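PDB 3NDN: O-succinylhomoserine sulfhydrylase from Mycobacterium tuberculosis, which probably catalyses the pyridoxal-phosphate-dependent formation of L-homocysteine from O-succinyl-L-homoserine and hydrogen sulfide, a step of methionine biosynthesis. Local coordinates for residues V109-G114 with G238-D243; G114-A119 with G196-L201; E173-S176 with S181-D184; I291-N296 with P307-H312. All blocks are in the same frame, centred on the assembly; numbering follows the deposited sequence. Where two conformers were deposited one is given.

Contact 1 (V109-G114 with G238-D243)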
loop_
_atom_site.group_PDB
_atom_site.type_symbol
_atom_site.label_atom_id
_atom_site.label_comp_id
_atom_site.label_asym_id
_atom_site.label_seq_id
_atom_site.Cartn_x
_atom_site.Cartn_y
_atom_site.Cartn_z
ATOM N N VAL A 109 -5.912 -25.401 1.673
ATOM C CA VAL A 109 -6.421 -26.686 2.149
ATOM C C VAL A 109 -7.615 -27.201 1.323
ATOM O O VAL A 109 -7.599 -28.353 0.854
ATOM C CB VAL A 109 -6.807 -26.634 3.667
ATOM C CG1 VAL A 109 -7.453 -27.948 4.112
ATOM C CG2 VAL A 109 -5.592 -26.310 4.514
ATOM N N PHE A 110 -8.635 -26.352 1.134
ATOM C CA PHE A 110 -9.840 -26.763 0.400
ATOM C C PHE A 110 -9.538 -27.052 -1.081
ATOM O O PHE A 110 -9.954 -28.093 -1.617
ATOM C CB PHE A 110 -11.011 -25.749 0.541
ATOM C CG PHE A 110 -12.170 -26.067 -0.361
ATOM C CD1 PHE A 110 -13.064 -27.097 -0.035
ATOM C CD2 PHE A 110 -12.318 -25.406 -1.584
ATOM C CE1 PHE A 110 -14.111 -27.439 -0.888
ATOM C CE2 PHE A 110 -13.359 -25.727 -2.447
ATOM C CZ PHE A 110 -14.265 -26.752 -2.109
ATOM N N THR A 111 -8.807 -26.151 -1.736
ATOM C CA THR A 111 -8.500 -26.316 -3.161
ATOM C C THR A 111 -7.573 -27.522 -3.429
ATOM O O THR A 111 -7.763 -28.234 -4.419
ATOM C CB THR A 111 -7.975 -24.997 -3.803
ATOM O OG1 THR A 111 -8.978 -23.978 -3.665
ATOM C CG2 THR A 111 -7.652 -25.170 -5.278
ATOM N N SER A 112 -6.622 -27.780 -2.531
ATOM C CA SER A 112 -5.682 -28.904 -2.727
ATOM C C SER A 112 -6.431 -30.248 -2.639
ATOM O O SER A 112 -6.234 -31.136 -3.490
ATOM C CB SER A 112 -4.511 -28.853 -1.748
ATOM O OG SER A 112 -4.920 -29.074 -0.402
ATOM N N LEU A 113 -7.287 -30.368 -1.619
ATOM C CA LEU A 113 -8.127 -31.550 -1.423
ATOM C C LEU A 113 -9.207 -31.700 -2.493
ATOM O O LEU A 113 -9.455 -32.820 -2.974
ATOM C CB LEU A 113 -8.752 -31.557 -0.024
ATOM C CG LEU A 113 -7.793 -31.754 1.146
ATOM C CD1 LEU A 113 -8.508 -31.510 2.476
ATOM C CD2 LEU A 113 -7.152 -33.158 1.127
ATOM N N GLY A 114 -9.842 -30.586 -2.868
ATOM C CA GLY A 114 -10.853 -30.582 -3.926
ATOM C C GLY A 114 -10.277 -30.988 -5.276
ATOM O O GLY A 114 -10.963 -31.594 -6.101
ATOM N N GLY A 238 -1.890 -17.876 1.312
ATOM C CA GLY A 238 -1.478 -19.296 1.426
ATOM C C GLY A 238 -0.828 -19.810 0.164
ATOM O O GLY A 238 -0.643 -19.051 -0.793
ATOM N N ALA A 239 -0.490 -21.103 0.144
ATOM C CA ALA A 239 0.101 -21.701 -1.044
ATOM C C ALA A 239 -0.069 -23.215 -1.089
ATOM O O ALA A 239 -0.135 -23.874 -0.044
ATOM C CB ALA A 239 1.603 -21.349 -1.146
ATOM N N ILE A 240 -0.096 -23.743 -2.312
ATOM C CA ILE A 240 -0.093 -25.200 -2.563
ATOM C C ILE A 240 1.189 -25.598 -3.315
ATOM O O ILE A 240 1.464 -25.071 -4.398
ATOM C CB ILE A 240 -1.320 -25.631 -3.393
ATOM C CG1 ILE A 240 -2.627 -25.123 -2.753
ATOM C CG2 ILE A 240 -1.351 -27.174 -3.574
ATOM C CD1 ILE A 240 -3.821 -25.039 -3.719
ATOM N N LEU A 241 1.951 -26.549 -2.766
ATOM C CA LEU A 241 3.154 -27.063 -3.459
ATOM C C LEU A 241 3.059 -28.580 -3.784
ATOM O O LEU A 241 2.631 -29.365 -2.933
ATOM C CB LEU A 241 4.433 -26.742 -2.669
ATOM C CG LEU A 241 4.703 -25.261 -2.305
ATOM C CD1 LEU A 241 4.182 -24.949 -0.897
ATOM C CD2 LEU A 241 6.193 -24.946 -2.389
ATOM N N GLY A 242 3.451 -28.961 -5.009
ATOM C CA GLY A 242 3.384 -30.371 -5.495
ATOM C C GLY A 242 3.971 -30.592 -6.902
ATOM O O GLY A 242 4.745 -29.764 -7.393
ATOM N N ASP A 243 3.636 -31.726 -7.527
ATOM C CA ASP A 243 4.172 -32.095 -8.855
ATOM C C ASP A 243 3.630 -31.155 -9.942
ATOM O O ASP A 243 2.512 -30.651 -9.819
ATOM C CB ASP A 243 3.787 -33.539 -9.221
ATOM C CG ASP A 243 4.460 -34.589 -8.338
ATOM O OD1 ASP A 243 5.597 -34.386 -7.874
ATOM O OD2 ASP A 243 3.846 -35.661 -8.131
#
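S112 and I240 mark the closest backbone approach between the helical segment 109-114 and the strand 238-242, with their CA atoms 6.7 Å apart. No hydrogen bond crosses the gap, and the contact is van der Waals packing. I240 is the strand residue that carries it. Its side chain points at the helix and offers two carbons, CG2 to S112 and CD1 to both T111 and S112. The methyl branch CG2 lies 4.0 Å from S112 CB. The longer arm reaches T111, where I240 CD1 lies 4.1 Å from T111 CG2. The T111 and I240 side chains meet at about a right angle, methyl to methyl. The same I240 CD1 is 4.1 Å from the backbone N of S112. The pair joins helix 105-114 to the central seven-stranded sheet of the large domain of a fold-type I pyridoxal phosphate enzyme. Strand 238-242 is the antiparallel member of that sheet, set between strands 98-102 and 220-224. Helix 244-258 also packs on this side of the strand, with I247 and V251 against I240. The two helix hydroxyls are turned back to their own helix. In T111, CG2 is anti to the backbone N and OG1 is anti to the carbonyl carbon (chi1 -60°). OG1 then bonds A107 O, and the methyl is left for I240. S112 OG, at chi1 67°, is turned back along its own helix, toward the carbonyls of A108 and V109. Through CB alone, the S112 side chain presents carbon to the strand.

Contact 2 (G114-A119 with G196-L201); sequences GALLGA and GAKVVL
L116 reaches strand 198-202 from the loop that follows helix 105-114. The path to it starts at G114, near the end of that helix. The carbonyl O of G114 takes a hydrogen bond from R143 NH1 of the second subunit. A115 packs on Y246 and V251 of helix 244-258. L116 then turns its side chain to the strand. L116 CA lies 8.2 Å from K198 CA. The backbones stay well apart and the side chains bridge the distance. The isobutyl group of L116 forks between two strand residues. L116 CD1 goes to V200, where it is 3.8 Å from V200 CG2. L116 CD2 goes to K198 and meets the aliphatic chain at K198 CG, 4.1 Å away. L116 and V200 run past each other in opposite directions, while L116 and K198 cross at about a right angle. The lysine is bent at its second torsion (chi2 -68°). This carries its amino end away from the loop, and methylene is what L116 meets. K198 and V200 are alternate residues of the strand and face the same side of the sheet. The strand is an inner, parallel member of the large-domain sheet of the fold-type I enzymes. Beyond L116, the chain moves away from the strand toward the subunit interface, where L117 O accepts a bond from W144 NE1 of the second subunit. The contact has no hydrogen bond or salt bridge. Its chemistry implies a small apolar contact between the loop and one face of an inner strand, buried at V200 and open to solvent at K198.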
loop_
_atom_site.group_PDB
_atom_site.type_symbol
_atom_site.label_atom_id
_atom_site.label_comp_id
_atom_site.label_asym_id
_atom_site.label_seq_id
_atom_site.Cartn_x
_atom_site.Cartn_y
_atom_site.Cartn_z
ATOM N N GLY A 114 -9.842 -30.586 -2.868
ATOM C CA GLY A 114 -10.853 -30.582 -3.926
ATOM C C GLY A 114 -10.277 -30.988 -5.276
ATOM O O GLY A 114 -10.963 -31.594 -6.101
ATOM N N ALA A 115 -9.003 -30.666 -5.493
ATOM C CA ALA A 115 -8.288 -31.057 -6.703
ATOM C C ALA A 115 -8.132 -32.580 -6.838
ATOM O O ALA A 115 -7.975 -33.087 -7.949
ATOM C CB ALA A 115 -6.901 -30.414 -6.698
ATOM N N LEU A 116 -8.117 -33.280 -5.704
ATOM C CA LEU A 116 -7.913 -34.740 -5.662
ATOM C C LEU A 116 -9.230 -35.516 -5.513
ATOM O O LEU A 116 -9.270 -36.743 -5.744
ATOM C CB LEU A 116 -6.971 -35.110 -4.502
ATOM C CG LEU A 116 -5.505 -34.621 -4.528
ATOM C CD1 LEU A 116 -4.843 -34.816 -3.162
ATOM C CD2 LEU A 116 -4.701 -35.342 -5.615
ATOM N N LEU A 117 -10.294 -34.814 -5.122
ATOM C CA LEU A 117 -11.518 -35.471 -4.629
ATOM C C LEU A 117 -12.846 -34.976 -5.235
ATOM O O LEU A 117 -13.364 -33.915 -4.860
ATOM C CB LEU A 117 -11.590 -35.388 -3.096
ATOM C CG LEU A 117 -10.476 -35.979 -2.227
ATOM C CD1 LEU A 117 -10.555 -35.394 -0.834
ATOM C CD2 LEU A 117 -10.553 -37.529 -2.176
ATOM N N GLY A 118 -13.397 -35.770 -6.154
ATOM C CA GLY A 118 -14.760 -35.549 -6.670
ATOM C C GLY A 118 -15.786 -36.468 -6.007
ATOM O O GLY A 118 -15.451 -37.245 -5.098
ATOM N N ALA A 119 -17.043 -36.356 -6.432
ATOM C CA ALA A 119 -18.093 -37.258 -5.946
ATOM C C ALA A 119 -17.654 -38.712 -6.104
ATOM O O ALA A 119 -17.238 -39.124 -7.185
ATOM C CB ALA A 119 -19.423 -36.993 -6.685
ATOM N N GLY A 196 -2.540 -46.404 -3.306
ATOM C CA GLY A 196 -2.726 -45.527 -4.481
ATOM C C GLY A 196 -3.028 -44.055 -4.184
ATOM O O GLY A 196 -3.354 -43.286 -5.099
ATOM N N ALA A 197 -2.911 -43.655 -2.916
ATOM C CA ALA A 197 -3.304 -42.295 -2.471
ATOM C C ALA A 197 -2.159 -41.271 -2.520
ATOM O O ALA A 197 -0.983 -41.643 -2.439
ATOM C CB ALA A 197 -3.899 -42.353 -1.058
ATOM N N LYS A 198 -2.521 -39.989 -2.663
ATOM C CA LYS A 198 -1.563 -38.870 -2.583
ATOM C C LYS A 198 -1.604 -38.251 -1.182
ATOM O O LYS A 198 -2.682 -37.964 -0.663
ATOM C CB LYS A 198 -1.884 -37.785 -3.628
ATOM C CG LYS A 198 -1.860 -38.254 -5.093
ATOM C CD LYS A 198 -0.444 -38.628 -5.561
ATOM C CE LYS A 198 -0.472 -39.306 -6.926
ATOM N NZ LYS A 198 0.888 -39.408 -7.545
ATOM N N VAL A 199 -0.433 -38.008 -0.597
ATOM C CA VAL A 199 -0.347 -37.518 0.783
ATOM C C VAL A 199 -0.268 -35.985 0.850
ATOM O O VAL A 199 0.660 -35.396 0.289
ATOM C CB VAL A 199 0.872 -38.134 1.506
ATOM C CG1 VAL A 199 1.014 -37.579 2.922
ATOM C CG2 VAL A 199 0.767 -39.672 1.538
ATOM N N VAL A 200 -1.228 -35.351 1.534
ATOM C CA VAL A 200 -1.235 -33.875 1.730
ATOM C C VAL A 200 -0.868 -33.550 3.186
ATOM O O VAL A 200 -1.603 -33.912 4.105
ATOM C CB VAL A 200 -2.619 -33.207 1.358
ATOM C CG1 VAL A 200 -2.555 -31.652 1.458
ATOM C CG2 VAL A 200 -3.072 -33.602 -0.043
ATOM N N LEU A 201 0.284 -32.888 3.378
ATOM C CA LEU A 201 0.763 -32.439 4.694
ATOM C C LEU A 201 0.501 -30.938 4.899
ATOM O O LEU A 201 0.912 -30.138 4.071
ATOM C CB LEU A 201 2.285 -32.687 4.825
ATOM C CG LEU A 201 3.021 -32.156 6.068
ATOM C CD1 LEU A 201 2.618 -32.937 7.328
ATOM C CD2 LEU A 201 4.572 -32.179 5.893
#

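Contact 3 (E173-S176 with S181-D184)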
loop_
_atom_site.group_PDB
_atom_site.type_symbol
_atom_site.label_atom_id
_atom_site.label_comp_id
_atom_site.label_asym_id
_atom_site.label_seq_id
_atom_site.Cartn_x
_atom_site.Cartn_y
_atom_site.Cartn_z
ATOM N N GLU A 173 -2.081 -32.984 10.038
ATOM C CA GLU A 173 -1.142 -31.974 10.572
ATOM C C GLU A 173 -0.229 -32.646 11.600
ATOM O O GLU A 173 -0.680 -33.544 12.325
ATOM C CB GLU A 173 -1.885 -30.850 11.310
ATOM C CG GLU A 173 -2.918 -30.061 10.499
ATOM C CD GLU A 173 -3.932 -29.323 11.390
ATOM O OE1 GLU A 173 -3.588 -28.970 12.551
ATOM O OE2 GLU A 173 -5.075 -29.099 10.927
ATOM N N THR A 174 1.038 -32.214 11.672
ATOM C CA THR A 174 1.960 -32.655 12.741
ATOM C C THR A 174 3.043 -31.594 13.027
ATOM O O THR A 174 3.637 -31.066 12.092
ATOM C CB THR A 174 2.601 -34.064 12.467
ATOM O OG1 THR A 174 3.386 -34.472 13.599
ATOM C CG2 THR A 174 3.482 -34.069 11.211
ATOM N N PRO A 175 3.239 -31.220 14.305
ATOM C CA PRO A 175 2.450 -31.570 15.505
ATOM C C PRO A 175 1.007 -31.042 15.421
ATOM O O PRO A 175 0.740 -30.162 14.597
ATOM C CB PRO A 175 3.184 -30.849 16.640
ATOM C CG PRO A 175 4.590 -30.570 16.111
ATOM C CD PRO A 175 4.375 -30.326 14.632
ATOM N N SER A 176 0.109 -31.567 16.264
ATOM C CA SER A 176 -1.291 -31.083 16.359
ATOM C C SER A 176 -1.392 -29.879 17.293
ATOM O O SER A 176 -0.445 -29.560 18.006
ATOM C CB SER A 176 -2.255 -32.191 16.814
ATOM O OG SER A 176 -2.126 -32.483 18.205
ATOM N N SER A 181 0.385 -33.607 19.640
ATOM C CA SER A 181 0.526 -35.020 19.276
ATOM C C SER A 181 1.145 -35.118 17.882
ATOM O O SER A 181 0.871 -34.261 17.023
ATOM C CB SER A 181 -0.865 -35.678 19.302
ATOM O OG SER A 181 -0.851 -37.007 18.804
ATOM N N LEU A 182 1.969 -36.145 17.640
ATOM C CA LEU A 182 2.645 -36.309 16.337
ATOM C C LEU A 182 2.099 -37.440 15.443
ATOM O O LEU A 182 1.510 -38.408 15.934
ATOM C CB LEU A 182 4.170 -36.503 16.526
ATOM C CG LEU A 182 4.986 -35.587 17.456
ATOM C CD1 LEU A 182 6.478 -35.787 17.238
ATOM C CD2 LEU A 182 4.651 -34.122 17.290
ATOM N N VAL A 183 2.315 -37.303 14.131
ATOM C CA VAL A 183 2.065 -38.367 13.148
ATOM C C VAL A 183 3.420 -38.780 12.528
ATOM O O VAL A 183 4.236 -37.915 12.208
ATOM C CB VAL A 183 1.088 -37.887 12.035
ATOM C CG1 VAL A 183 0.878 -38.968 10.976
ATOM C CG2 VAL A 183 -0.260 -37.457 12.643
ATOM N N ASP A 184 3.667 -40.088 12.392
ATOM C CA ASP A 184 4.920 -40.604 11.803
ATOM C C ASP A 184 4.879 -40.432 10.268
ATOM O O ASP A 184 4.261 -41.246 9.577
ATOM C CB ASP A 184 5.095 -42.093 12.178
ATOM C CG ASP A 184 6.507 -42.637 11.915
ATOM O OD1 ASP A 184 7.154 -42.274 10.919
ATOM O OD2 ASP A 184 6.964 -43.502 12.698
#
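T174 and S176 hold the returning chain at V183 and S181 with three hydrogen bonds. The straightest runs from V183 N to T174 OG1, 3.1 Å long with an angle of 166° at the hydrogen. OG1 gets there because it stands anti to its own backbone N (chi1 -175°). S176 and S181 make the other two. S176 N donates to S181 O at 2.9 Å, in the carbonyl plane. S181 N donates in return to S176 OG at 3.1 Å. Both are more bent than the first. The pair closes the mouth of the short loop between the segments. The peptide bond between T174 and P175 is cis. The ring of P175 lies alongside L182, with P175 CB 3.6 Å from L182 CD2. V183 CG2 packs 3.9 Å from E173 O. Helix 315-321 packs on L182 through L317 and A318. The loop leaves strand 169-173 at the C-terminal end of the parallel strands, where fold-type I enzymes place their cofactor. Two of the three bonds use serine or threonine hydroxyls as acceptors of backbone N-H. The loop is therefore pinned by side chains as well as by backbone pairing, and three backbone N-H groups are satisfied.

Contact 4 (I291-N296 with P307-H312); sequences IAEFLN and PYLPSH
A292 and L309 bring the two backbones nearest, with CA atoms 7.4 Å apart, where the last turns of helix 277-296 face the non-helical segment 307-312. This is a helix-strand-loop connection in the C-terminal domain of a fold-type I enzyme. The strand, 301-305, is an outermost one of the five-stranded sheet there, and the loop after it folds back on the helix. Residues L309 to H312 form a type I beta turn, closed by H312 N to L309 O at 2.9 Å. Across the contact there is no hydrogen bond. L309 is the residue that fills the gap. Its CG stands anti to the backbone N (chi1 -156°), and both methyls face the helix. Three helix residues receive it: A292, E293 and N296. A292 and N296 are one turn apart, so the leucine sits along one flank of the helix. L309 CD1 meets the aliphatic part of E293, at 4.1 Å from E293 CG, and the two side chains meet at a slant. E293 runs straight on past CG. Its carboxylate lies off the leucine, and OE2 bonds Q289 NE2 one turn earlier in the same helix. V304 of strand 301-305 also packs on L309, which is buried, while E293 and N296 are at the surface. L309 CD2 turns to the other two residues: it is 4.4 Å from A292 O and 4.3 Å from CG of the N296 amide.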
loop_
_atom_site.group_PDB
_atom_site.type_symbol
_atom_site.label_atom_id
_atom_site.label_comp_id
_atom_site.label_asym_id
_atom_site.label_seq_id
_atom_site.Cartn_x
_atom_site.Cartn_y
_atom_site.Cartn_z
ATOM N N ILE A 291 11.484 -21.179 27.454
ATOM C CA ILE A 291 10.187 -20.976 28.131
ATOM C C ILE A 291 9.548 -22.318 28.550
ATOM O O ILE A 291 8.991 -22.435 29.654
ATOM C CB ILE A 291 9.226 -20.058 27.263
ATOM C CG1 ILE A 291 9.723 -18.606 27.279
ATOM C CG2 ILE A 291 7.762 -20.100 27.770
ATOM C CD1 ILE A 291 9.183 -17.707 26.139
ATOM N N ALA A 292 9.662 -23.331 27.693
ATOM C CA ALA A 292 9.162 -24.675 28.002
ATOM C C ALA A 292 9.876 -25.274 29.216
ATOM O O ALA A 292 9.234 -25.851 30.101
ATOM C CB ALA A 292 9.316 -25.592 26.792
ATOM N N GLU A 293 11.202 -25.106 29.265
ATOM C CA GLU A 293 12.003 -25.580 30.393
ATOM C C GLU A 293 11.682 -24.837 31.708
ATOM O O GLU A 293 11.664 -25.445 32.793
ATOM C CB GLU A 293 13.503 -25.507 30.041
ATOM C CG GLU A 293 13.915 -26.474 28.918
ATOM C CD GLU A 293 15.295 -26.183 28.332
ATOM O OE1 GLU A 293 15.871 -25.110 28.627
ATOM O OE2 GLU A 293 15.796 -27.026 27.553
ATOM N N PHE A 294 11.412 -23.533 31.611
ATOM C CA PHE A 294 11.047 -22.718 32.777
ATOM C C PHE A 294 9.692 -23.148 33.359
ATOM O O PHE A 294 9.561 -23.328 34.577
ATOM C CB PHE A 294 11.066 -21.210 32.447
ATOM C CG PHE A 294 10.464 -20.344 33.531
ATOM C CD1 PHE A 294 11.219 -19.983 34.652
ATOM C CD2 PHE A 294 9.137 -19.929 33.451
ATOM C CE1 PHE A 294 10.666 -19.198 35.656
ATOM C CE2 PHE A 294 8.568 -19.143 34.457
ATOM C CZ PHE A 294 9.331 -18.779 35.558
ATOM N N LEU A 295 8.707 -23.336 32.487
ATOM C CA LEU A 295 7.386 -23.837 32.894
ATOM C C LEU A 295 7.471 -25.256 33.507
ATOM O O LEU A 295 6.862 -25.527 34.548
ATOM C CB LEU A 295 6.394 -23.781 31.729
ATOM C CG LEU A 295 5.821 -22.397 31.372
ATOM C CD1 LEU A 295 5.301 -22.328 29.919
ATOM C CD2 LEU A 295 4.735 -21.953 32.358
ATOM N N ASN A 296 8.257 -26.132 32.878
ATOM C CA ASN A 296 8.452 -27.512 33.348
ATOM C C ASN A 296 8.947 -27.578 34.802
ATOM O O ASN A 296 8.571 -28.477 35.546
ATOM C CB ASN A 296 9.420 -28.250 32.408
ATOM C CG ASN A 296 9.491 -29.751 32.676
ATOM O OD1 ASN A 296 8.475 -30.422 32.855
ATOM N ND2 ASN A 296 10.703 -30.284 32.667
ATOM N N PRO A 307 7.579 -30.459 21.741
ATOM C CA PRO A 307 8.195 -31.638 21.097
ATOM C C PRO A 307 9.692 -31.857 21.369
ATOM O O PRO A 307 10.160 -32.988 21.244
ATOM C CB PRO A 307 7.980 -31.363 19.590
ATOM C CG PRO A 307 6.787 -30.468 19.552
ATOM C CD PRO A 307 7.025 -29.540 20.727
ATOM N N TYR A 308 10.430 -30.799 21.716
ATOM C CA TYR A 308 11.872 -30.917 21.993
ATOM C C TYR A 308 12.202 -30.940 23.505
ATOM O O TYR A 308 13.364 -30.806 23.912
ATOM C CB TYR A 308 12.681 -29.852 21.219
ATOM C CG TYR A 308 13.423 -30.382 19.985
ATOM C CD1 TYR A 308 14.779 -30.107 19.807
ATOM C CD2 TYR A 308 12.790 -31.201 19.037
ATOM C CE1 TYR A 308 15.484 -30.599 18.711
ATOM C CE2 TYR A 308 13.496 -31.693 17.910
ATOM C CZ TYR A 308 14.845 -31.391 17.773
ATOM O OH TYR A 308 15.580 -31.850 16.695
ATOM N N LEU A 309 11.161 -31.096 24.318
ATOM C CA LEU A 309 11.307 -31.420 25.744
ATOM C C LEU A 309 11.402 -32.952 25.904
ATOM O O LEU A 309 10.506 -33.666 25.445
ATOM C CB LEU A 309 10.104 -30.850 26.513
ATOM C CG LEU A 309 10.183 -30.523 28.004
ATOM C CD1 LEU A 309 11.338 -29.563 28.325
ATOM C CD2 LEU A 309 8.834 -29.964 28.480
ATOM N N PRO A 310 12.482 -33.469 26.551
ATOM C CA PRO A 310 12.710 -34.935 26.623
ATOM C C PRO A 310 11.577 -35.782 27.224
ATOM O O PRO A 310 11.452 -36.968 26.890
ATOM C CB PRO A 310 14.001 -35.053 27.439
ATOM C CG PRO A 310 14.722 -33.760 27.157
ATOM C CD PRO A 310 13.637 -32.720 27.088
ATOM N N SER A 311 10.742 -35.171 28.061
ATOM C CA SER A 311 9.545 -35.820 28.613
ATOM C C SER A 311 8.338 -35.993 27.667
ATOM O O SER A 311 7.346 -36.620 28.055
ATOM C CB SER A 311 9.083 -35.059 29.856
ATOM O OG SER A 311 8.770 -33.725 29.516
ATOM N N HIS A 312 8.386 -35.428 26.456
ATOM C CA HIS A 312 7.299 -35.621 25.492
ATOM C C HIS A 312 7.145 -37.116 25.168
ATOM O O HIS A 312 8.152 -37.794 24.926
ATOM C CB HIS A 312 7.557 -34.813 24.200
ATOM C CG HIS A 312 6.373 -34.728 23.283
ATOM N ND1 HIS A 312 5.869 -35.822 22.611
ATOM C CD2 HIS A 312 5.607 -33.675 22.908
ATOM C CE1 HIS A 312 4.833 -35.453 21.880
ATOM N NE2 HIS A 312 4.652 -34.155 22.044
#

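In the fold
Contacts 1 and 2 pack on the same sheet and share G114. Helix 105-114 meets the sheet in contact 1, and the loop after it does so in contact 2. They meet at S112, L113 and V200. Both are apolar; contact 1 is buried, while contact 2 opens to solvent at one end. Both also reach the second subunit. Contact 3 is buried too, but its chemistry is mostly hydrogen bonds, with some apolar packing. It touches contact 2 where L201 packs on T174. Contact 4 is partly buried, with no hydrogen bond across it, and meets contact 3 where P307 packs on P175. Contacts 1 and 4 are far apart, with centres about 33 Å from each other.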